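PDB 4AKR: F-actin-capping protein subunit alpha from Dictyostelium discoideum, which binds, together with its partner subunit, the fast-growing barbed ends of actin filaments without needing calcium and blocks subunit exchange there, without severing the filaments. Local coordinates for residues Y125-Y138 with I146-K158. Sequence-based numbering, arbitrary orientation.
Sequences YCNEYYPNGVSAVY and IKITVCISTCIYK
Ile152 sends its two branches into the aromatic cluster at the end of helix 112-129. Its CG2, anti to the backbone N, stands over one face of the Tyr130 ring as a CH-pi contact, 4.1 Å from the centroid and 14° off the ring normal. CD1 meets the Tyr125 ring at its edge, 3.8 Å from CD2, while Cys126 SG touches CG2. Thr154 CG2 approaches Tyr130 CD1 at 3.9 Å, obliquely to the ring, and the Tyr125 and Tyr130 hydroxyls both hydrogen-bond to Glu232 OE1. With an alanine in place of Tyr130, Ile152 CG2 and Thr154 CG2 would probably lose the ring they pack on, and Glu232 one of its two tyrosine hydroxyl partners. Further along this face Val137 CG1 packs on Ile148 CG2 at 3.6 Å. Strands 134-142 and 145-158 form an antiparallel beta hairpin at one border of the chain's five-stranded sheet, and helix 112-129 lies over the face bearing Ile148, Val150 and Ile152. Six backbone hydrogen bonds join the hairpin through the pairs Val134-Ser153, Ala136-Cys151 and Tyr138-Thr149; Cys151 N to Ala136 O, 2.9 Å, is nearly straight at 169°. On the other face Cys151 SG lies at the edge of the Tyr138 ring, 3.8 Å from CE2, a sulfur-aromatic contact; the Tyr138 hydroxyl bonds to Thr69. Where the type I turn from Tyr130 to Gly133 ends, water takes over: one molecule accepts from Asn132 N and is hydrogen-bonded to Thr154 OG1 at 2.7 Å, and another accepts from Cys155 N and donates weakly to Asn132 O.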
ATOM      1  N   TYR A 125      22.222  19.181   7.381  1.00 16.75           N
ATOM      2  CA  TYR A 125      21.985  17.988   6.582  1.00 17.35           C
ATOM      3  C   TYR A 125      20.524  17.958   6.142  1.00 16.94           C
ATOM      4  O   TYR A 125      20.219  17.716   4.984  1.00 17.54           O
ATOM      5  CB  TYR A 125      22.309  16.733   7.393  1.00 14.80           C
ATOM      6  CG  TYR A 125      22.068  15.442   6.640  1.00 17.20           C
ATOM      7  CD1 TYR A 125      22.814  15.122   5.506  1.00 15.66           C
ATOM      8  CD2 TYR A 125      21.073  14.551   7.050  1.00 16.51           C
ATOM      9  CE1 TYR A 125      22.568  13.945   4.794  1.00 16.72           C
ATOM     10  CE2 TYR A 125      20.820  13.372   6.348  1.00 18.66           C
ATOM     11  CZ  TYR A 125      21.569  13.077   5.220  1.00 17.28           C
ATOM     12  OH  TYR A 125      21.304  11.928   4.516  1.00 18.16           O
ATOM     13  N   CYS A 126      19.632  18.214   7.087  1.00 19.37           N
ATOM     14  CA  CYS A 126      18.194  18.225   6.846  1.00 19.45           C
ATOM     15  C   CYS A 126      17.814  19.297   5.812  1.00 19.03           C
ATOM     16  O   CYS A 126      17.021  19.041   4.899  1.00 17.33           O
ATOM     17  CB  CYS A 126      17.478  18.471   8.177  1.00 20.94           C
ATOM     18  SG  CYS A 126      15.701  18.179   8.189  1.00 27.36           S
ATOM     19  N   ASN A 127      18.387  20.490   5.947  1.00 19.19           N
ATOM     20  CA  ASN A 127      18.098  21.576   5.017  1.00 21.84           C
ATOM     21  C   ASN A 127      18.627  21.260   3.631  1.00 23.06           C
ATOM     22  O   ASN A 127      18.061  21.701   2.636  1.00 23.86           O
ATOM     23  CB  ASN A 127      18.722  22.899   5.481  1.00 21.66           C
ATOM     24  CG  ASN A 127      18.061  23.456   6.718  1.00 23.90           C
ATOM     25  OD1 ASN A 127      17.050  22.933   7.189  1.00 27.11           O
ATOM     26  ND2 ASN A 127      18.628  24.534   7.255  1.00 26.25           N
ATOM     27  N   GLU A 128      19.712  20.494   3.569  1.00 24.12           N
ATOM     28  CA  GLU A 128      20.323  20.143   2.294  1.00 24.78           C
ATOM     29  C   GLU A 128      19.621  19.029   1.517  1.00 25.29           C
ATOM     30  O   GLU A 128      19.440  19.142   0.304  1.00 25.49           O
ATOM     31  CB  GLU A 128      21.786  19.756   2.513  1.00 28.81           C
ATOM     32  CG  GLU A 128      22.503  19.254   1.263  1.00 35.10           C
ATOM     33  CD  GLU A 128      22.927  20.369   0.325  1.00 39.37           C
ATOM     34  OE1 GLU A 128      23.836  21.146   0.694  1.00 41.57           O
ATOM     35  OE2 GLU A 128      22.356  20.472  -0.784  1.00 42.26           O
ATOM     36  N   TYR A 129      19.203  17.968   2.197  1.00 22.86           N
ATOM     37  CA  TYR A 129      18.580  16.854   1.484  1.00 22.01           C
ATOM     38  C   TYR A 129      17.081  16.636   1.646  1.00 20.27           C
ATOM     39  O   TYR A 129      16.495  15.817   0.941  1.00 21.89           O
ATOM     40  CB  TYR A 129      19.319  15.559   1.828  1.00 19.65           C
ATOM     41  CG  TYR A 129      20.776  15.611   1.453  1.00 20.71           C
ATOM     42  CD1 TYR A 129      21.726  16.117   2.338  1.00 20.07           C
ATOM     43  CD2 TYR A 129      21.204  15.196   0.191  1.00 22.28           C
ATOM     44  CE1 TYR A 129      23.066  16.209   1.981  1.00 20.20           C
ATOM     45  CE2 TYR A 129      22.548  15.290  -0.180  1.00 22.60           C
ATOM     46  CZ  TYR A 129      23.470  15.796   0.724  1.00 22.53           C
ATOM     47  OH  TYR A 129      24.796  15.878   0.376  1.00 23.54           O
ATOM     48  N   TYR A 130      16.457  17.355   2.565  1.00 19.93           N
ATOM     49  CA  TYR A 130      15.031  17.187   2.775  1.00 19.77           C
ATOM     50  C   TYR A 130      14.311  18.531   2.759  1.00 20.76           C
ATOM     51  O   TYR A 130      14.155  19.178   3.790  1.00 18.91           O
ATOM     52  CB  TYR A 130      14.779  16.466   4.106  1.00 18.89           C
ATOM     53  CG  TYR A 130      15.449  15.109   4.220  1.00 17.08           C
ATOM     54  CD1 TYR A 130      14.798  13.961   3.781  1.00 16.40           C
ATOM     55  CD2 TYR A 130      16.732  14.974   4.767  1.00 16.33           C
ATOM     56  CE1 TYR A 130      15.394  12.711   3.877  1.00 16.28           C
ATOM     57  CE2 TYR A 130      17.342  13.719   4.872  1.00 16.12           C
ATOM     58  CZ  TYR A 130      16.661  12.592   4.422  1.00 16.72           C
ATOM     59  OH  TYR A 130      17.220  11.343   4.504  1.00 12.64           O
ATOM     60  N   PRO A 131      13.855  18.963   1.576  1.00 23.96           N
ATOM     61  CA  PRO A 131      13.142  20.236   1.402  1.00 24.35           C
ATOM     62  C   PRO A 131      12.102  20.578   2.480  1.00 25.27           C
ATOM     63  O   PRO A 131      12.134  21.676   3.026  1.00 26.52           O
ATOM     64  CB  PRO A 131      12.540  20.114  -0.005  1.00 25.04           C
ATOM     65  CG  PRO A 131      12.622  18.617  -0.331  1.00 26.19           C
ATOM     66  CD  PRO A 131      13.908  18.212   0.313  1.00 23.38           C
ATOM     67  N   ASN A 132      11.181  19.670   2.788  1.00 24.47           N
ATOM     68  CA  ASN A 132      10.192  19.951   3.837  1.00 24.28           C
ATOM     69  C   ASN A 132      10.501  19.230   5.143  1.00 22.63           C
ATOM     70  O   ASN A 132       9.616  19.065   5.989  1.00 23.20           O
ATOM     71  CB  ASN A 132       8.780  19.537   3.412  1.00 27.96           C
ATOM     72  CG  ASN A 132       8.299  20.278   2.199  1.00 31.65           C
ATOM     73  OD1 ASN A 132       8.542  21.480   2.055  1.00 34.32           O
ATOM     74  ND2 ASN A 132       7.598  19.568   1.313  1.00 32.78           N
ATOM     75  N   GLY A 133      11.745  18.803   5.311  1.00 17.65           N
ATOM     76  CA  GLY A 133      12.100  18.073   6.509  1.00 16.25           C
ATOM     77  C   GLY A 133      12.230  18.881   7.783  1.00 14.68           C
ATOM     78  O   GLY A 133      12.640  20.029   7.767  1.00 15.29           O
ATOM     79  N   VAL A 134      11.856  18.258   8.891  1.00 13.42           N
ATOM     80  CA  VAL A 134      11.961  18.863  10.209  1.00 12.57           C
ATOM     81  C   VAL A 134      12.793  17.850  10.991  1.00 13.55           C
ATOM     82  O   VAL A 134      12.555  16.642  10.896  1.00 13.04           O
ATOM     83  CB  VAL A 134      10.577  19.031  10.863  1.00 12.06           C
ATOM     84  CG1 VAL A 134      10.716  19.675  12.229  1.00 11.56           C
ATOM     85  CG2 VAL A 134       9.681  19.871   9.959  1.00  9.48           C
ATOM     86  N   SER A 135      13.772  18.336  11.742  1.00 12.54           N
ATOM     87  CA  SER A 135      14.656  17.464  12.503  1.00 15.20           C
ATOM     88  C   SER A 135      14.537  17.596  14.023  1.00 16.35           C
ATOM     89  O   SER A 135      13.936  18.536  14.538  1.00 16.83           O
ATOM     90  CB  SER A 135      16.102  17.741  12.106  1.00 13.44           C
ATOM     91  OG  SER A 135      16.443  19.081  12.418  1.00 15.23           O
ATOM     92  N   ALA A 136      15.130  16.636  14.726  1.00 15.88           N
ATOM     93  CA  ALA A 136      15.133  16.617  16.180  1.00 16.49           C
ATOM     94  C   ALA A 136      16.328  15.793  16.667  1.00 18.40           C
ATOM     95  O   ALA A 136      16.518  14.650  16.247  1.00 20.29           O
ATOM     96  CB  ALA A 136      13.831  16.027  16.696  1.00 15.87           C
ATOM     97  N   VAL A 137      17.136  16.384  17.542  1.00 18.60           N
ATOM     98  CA  VAL A 137      18.308  15.717  18.089  1.00 18.60           C
ATOM     99  C   VAL A 137      18.241  15.677  19.616  1.00 19.74           C
ATOM    100  O   VAL A 137      18.198  16.714  20.284  1.00 20.47           O
ATOM    101  CB  VAL A 137      19.604  16.429  17.651  1.00 19.38           C
ATOM    102  CG1 VAL A 137      20.824  15.651  18.151  1.00 17.29           C
ATOM    103  CG2 VAL A 137      19.637  16.553  16.132  1.00 17.57           C
ATOM    104  N   TYR A 138      18.229  14.463  20.153  1.00 18.71           N
ATOM    105  CA  TYR A 138      18.140  14.235  21.586  1.00 18.12           C
ATOM    106  C   TYR A 138      19.459  13.681  22.109  1.00 19.38           C
ATOM    107  O   TYR A 138      20.268  13.167  21.345  1.00 19.46           O
ATOM    108  CB  TYR A 138      17.030  13.229  21.868  1.00 16.68           C
ATOM    109  CG  TYR A 138      15.707  13.570  21.221  1.00 17.85           C
ATOM    110  CD1 TYR A 138      14.886  14.569  21.747  1.00 17.20           C
ATOM    111  CD2 TYR A 138      15.261  12.876  20.095  1.00 18.51           C
ATOM    112  CE1 TYR A 138      13.641  14.862  21.168  1.00 18.35           C
ATOM    113  CE2 TYR A 138      14.022  13.161  19.503  1.00 16.36           C
ATOM    114  CZ  TYR A 138      13.217  14.148  20.048  1.00 17.41           C
ATOM    115  OH  TYR A 138      11.976  14.392  19.508  1.00 16.07           O
ATOM    116  N   ILE A 146      27.769   8.166  25.703  1.00 25.03           N
ATOM    117  CA  ILE A 146      26.681   9.034  25.250  1.00 23.07           C
ATOM    118  C   ILE A 146      25.898   8.527  24.042  1.00 21.72           C
ATOM    119  O   ILE A 146      26.476   8.058  23.058  1.00 21.38           O
ATOM    120  CB  ILE A 146      27.203  10.439  24.875  1.00 23.39           C
ATOM    121  CG1 ILE A 146      27.772  11.128  26.114  1.00 24.35           C
ATOM    122  CG2 ILE A 146      26.075  11.269  24.258  1.00 21.74           C
ATOM    123  CD1 ILE A 146      28.559  12.380  25.804  1.00 24.51           C
ATOM    124  N   LYS A 147      24.577   8.642  24.119  1.00 19.70           N
ATOM    125  CA  LYS A 147      23.731   8.247  23.009  1.00 19.97           C
ATOM    126  C   LYS A 147      23.044   9.487  22.431  1.00 20.18           C
ATOM    127  O   LYS A 147      22.301  10.180  23.125  1.00 19.48           O
ATOM    128  CB  LYS A 147      22.669   7.234  23.443  1.00 18.39           C
ATOM    129  CG  LYS A 147      21.697   6.897  22.311  1.00 20.57           C
ATOM    130  CD  LYS A 147      20.656   5.842  22.686  1.00 21.21           C
ATOM    131  CE  LYS A 147      19.649   6.368  23.691  1.00 20.87           C
ATOM    132  NZ  LYS A 147      18.527   5.410  23.895  1.00 19.94           N
ATOM    133  N   ILE A 148      23.311   9.777  21.161  1.00 20.48           N
ATOM    134  CA  ILE A 148      22.686  10.916  20.498  1.00 19.59           C
ATOM    135  C   ILE A 148      21.728  10.365  19.463  1.00 19.54           C
ATOM    136  O   ILE A 148      22.144   9.647  18.563  1.00 20.40           O
ATOM    137  CB  ILE A 148      23.725  11.808  19.784  1.00 20.36           C
ATOM    138  CG1 ILE A 148      24.725  12.354  20.807  1.00 18.22           C
ATOM    139  CG2 ILE A 148      23.023  12.950  19.046  1.00 17.50           C
ATOM    140  CD1 ILE A 148      24.078  13.105  21.954  1.00 18.37           C
ATOM    141  N   THR A 149      20.444  10.686  19.602  1.00 19.55           N
ATOM    142  CA  THR A 149      19.431  10.208  18.672  1.00 18.64           C
ATOM    143  C   THR A 149      18.980  11.294  17.697  1.00 18.28           C
ATOM    144  O   THR A 149      18.492  12.350  18.108  1.00 19.31           O
ATOM    145  CB  THR A 149      18.198   9.681  19.431  1.00 20.82           C
ATOM    146  OG1 THR A 149      18.616   8.726  20.413  1.00 23.81           O
ATOM    147  CG2 THR A 149      17.231   9.009  18.469  1.00 20.60           C
ATOM    148  N   VAL A 150      19.141  11.022  16.405  1.00 15.97           N
ATOM    149  CA  VAL A 150      18.763  11.954  15.351  1.00 13.63           C
ATOM    150  C   VAL A 150      17.514  11.478  14.606  1.00 16.20           C
ATOM    151  O   VAL A 150      17.494  10.386  14.031  1.00 16.66           O
ATOM    152  CB  VAL A 150      19.888  12.118  14.319  1.00 10.35           C
ATOM    153  CG1 VAL A 150      19.532  13.207  13.338  1.00  7.14           C
ATOM    154  CG2 VAL A 150      21.192  12.428  15.014  1.00 11.65           C
ATOM    155  N   CYS A 151      16.479  12.311  14.615  1.00 15.29           N
ATOM    156  CA  CYS A 151      15.230  11.998  13.943  1.00 15.94           C
ATOM    157  C   CYS A 151      14.986  12.997  12.817  1.00 16.23           C
ATOM    158  O   CYS A 151      15.171  14.197  12.994  1.00 16.28           O
ATOM    159  CB  CYS A 151      14.058  12.082  14.924  1.00 16.12           C
ATOM    160  SG  CYS A 151      14.161  11.018  16.381  1.00 20.03           S
ATOM    161  N   ILE A 152      14.583  12.493  11.660  1.00 16.87           N
ATOM    162  CA  ILE A 152      14.270  13.343  10.516  1.00 18.30           C
ATOM    163  C   ILE A 152      12.937  12.848   9.972  1.00 19.22           C
ATOM    164  O   ILE A 152      12.736  11.640   9.826  1.00 19.29           O
ATOM    165  CB  ILE A 152      15.337  13.244   9.400  1.00 19.16           C
ATOM    166  CG1 ILE A 152      16.715  13.615   9.972  1.00 20.16           C
ATOM    167  CG2 ILE A 152      14.959  14.167   8.242  1.00 15.88           C
ATOM    168  CD1 ILE A 152      17.799  13.825   8.939  1.00 19.35           C
ATOM    169  N   SER A 153      12.018  13.767   9.692  1.00 18.13           N
ATOM    170  CA  SER A 153      10.713  13.368   9.185  1.00 16.88           C
ATOM    171  C   SER A 153      10.165  14.393   8.213  1.00 17.99           C
ATOM    172  O   SER A 153      10.083  15.578   8.530  1.00 16.29           O
ATOM    173  CB  SER A 153       9.728  13.181  10.345  1.00 17.63           C
ATOM    174  OG  SER A 153       8.573  12.475   9.915  1.00 18.50           O
ATOM    175  N   THR A 154       9.779  13.929   7.029  1.00 17.15           N
ATOM    176  CA  THR A 154       9.248  14.818   6.016  1.00 17.98           C
ATOM    177  C   THR A 154       8.161  14.119   5.219  1.00 19.02           C
ATOM    178  O   THR A 154       8.307  12.964   4.828  1.00 18.15           O
ATOM    179  CB  THR A 154      10.352  15.290   5.049  1.00 18.75           C
ATOM    180  OG1 THR A 154       9.801  16.243   4.133  1.00 19.52           O
ATOM    181  CG2 THR A 154      10.927  14.108   4.265  1.00 17.38           C
ATOM    182  N   CYS A 155       7.076  14.844   4.968  1.00 19.16           N
ATOM    183  CA  CYS A 155       5.945  14.299   4.247  1.00 19.42           C
ATOM    184  C   CYS A 155       5.443  15.238   3.170  1.00 20.42           C
ATOM    185  O   CYS A 155       5.891  16.382   3.057  1.00 19.36           O
ATOM    186  CB  CYS A 155       4.810  14.021   5.224  1.00 19.26           C
ATOM    187  SG  CYS A 155       4.292  15.504   6.141  1.00 20.50           S
ATOM    188  N   ILE A 156       4.503  14.734   2.379  1.00 20.19           N
ATOM    189  CA  ILE A 156       3.896  15.505   1.316  1.00 20.71           C
ATOM    190  C   ILE A 156       2.463  15.024   1.144  1.00 20.71           C
ATOM    191  O   ILE A 156       2.163  13.841   1.315  1.00 20.39           O
ATOM    192  CB  ILE A 156       4.664  15.336   0.002  1.00 22.28           C
ATOM    193  CG1 ILE A 156       4.053  16.234  -1.067  1.00 23.60           C
ATOM    194  CG2 ILE A 156       4.626  13.894  -0.443  1.00 22.43           C
ATOM    195  CD1 ILE A 156       4.873  16.296  -2.335  1.00 26.64           C
ATOM    196  N   TYR A 157       1.570  15.944   0.818  1.00 21.42           N
ATOM    197  CA  TYR A 157       0.179  15.576   0.646  1.00 21.95           C
ATOM    198  C   TYR A 157      -0.490  16.469  -0.377  1.00 24.00           C
ATOM    199  O   TYR A 157      -0.621  17.674  -0.181  1.00 24.71           O
ATOM    200  CB  TYR A 157      -0.555  15.661   1.987  1.00 21.48           C
ATOM    201  CG  TYR A 157      -1.983  15.157   1.953  1.00 22.71           C
ATOM    202  CD1 TYR A 157      -2.311  13.965   1.304  1.00 21.19           C
ATOM    203  CD2 TYR A 157      -3.007  15.858   2.598  1.00 22.05           C
ATOM    204  CE1 TYR A 157      -3.628  13.483   1.299  1.00 23.36           C
ATOM    205  CE2 TYR A 157      -4.319  15.385   2.601  1.00 21.79           C
ATOM    206  CZ  TYR A 157      -4.625  14.198   1.950  1.00 22.96           C
ATOM    207  OH  TYR A 157      -5.925  13.726   1.954  1.00 25.74           O
ATOM    208  N   LYS A 158      -0.897  15.861  -1.483  1.00 24.36           N
ATOM    209  CA  LYS A 158      -1.570  16.568  -2.554  1.00 25.04           C
ATOM    210  C   LYS A 158      -2.804  15.760  -2.917  1.00 24.29           C
ATOM    211  O   LYS A 158      -2.838  15.077  -3.937  1.00 25.56           O
ATOM    212  CB  LYS A 158      -0.643  16.688  -3.757  1.00 26.55           C
ATOM    213  CG  LYS A 158       0.620  17.475  -3.477  1.00 29.68           C
ATOM    214  CD  LYS A 158       0.319  18.953  -3.296  1.00 32.22           C
ATOM    215  CE  LYS A 158       1.586  19.719  -2.968  1.00 34.42           C
ATOM    216  NZ  LYS A 158       2.647  19.451  -3.980  1.00 37.06           N
TER
HETATM  217  O   HOH W   1       6.667  17.523   6.214  1.00 27.31           O
HETATM  218  O   HOH W   2      10.961  16.774   1.792  1.00 29.50           O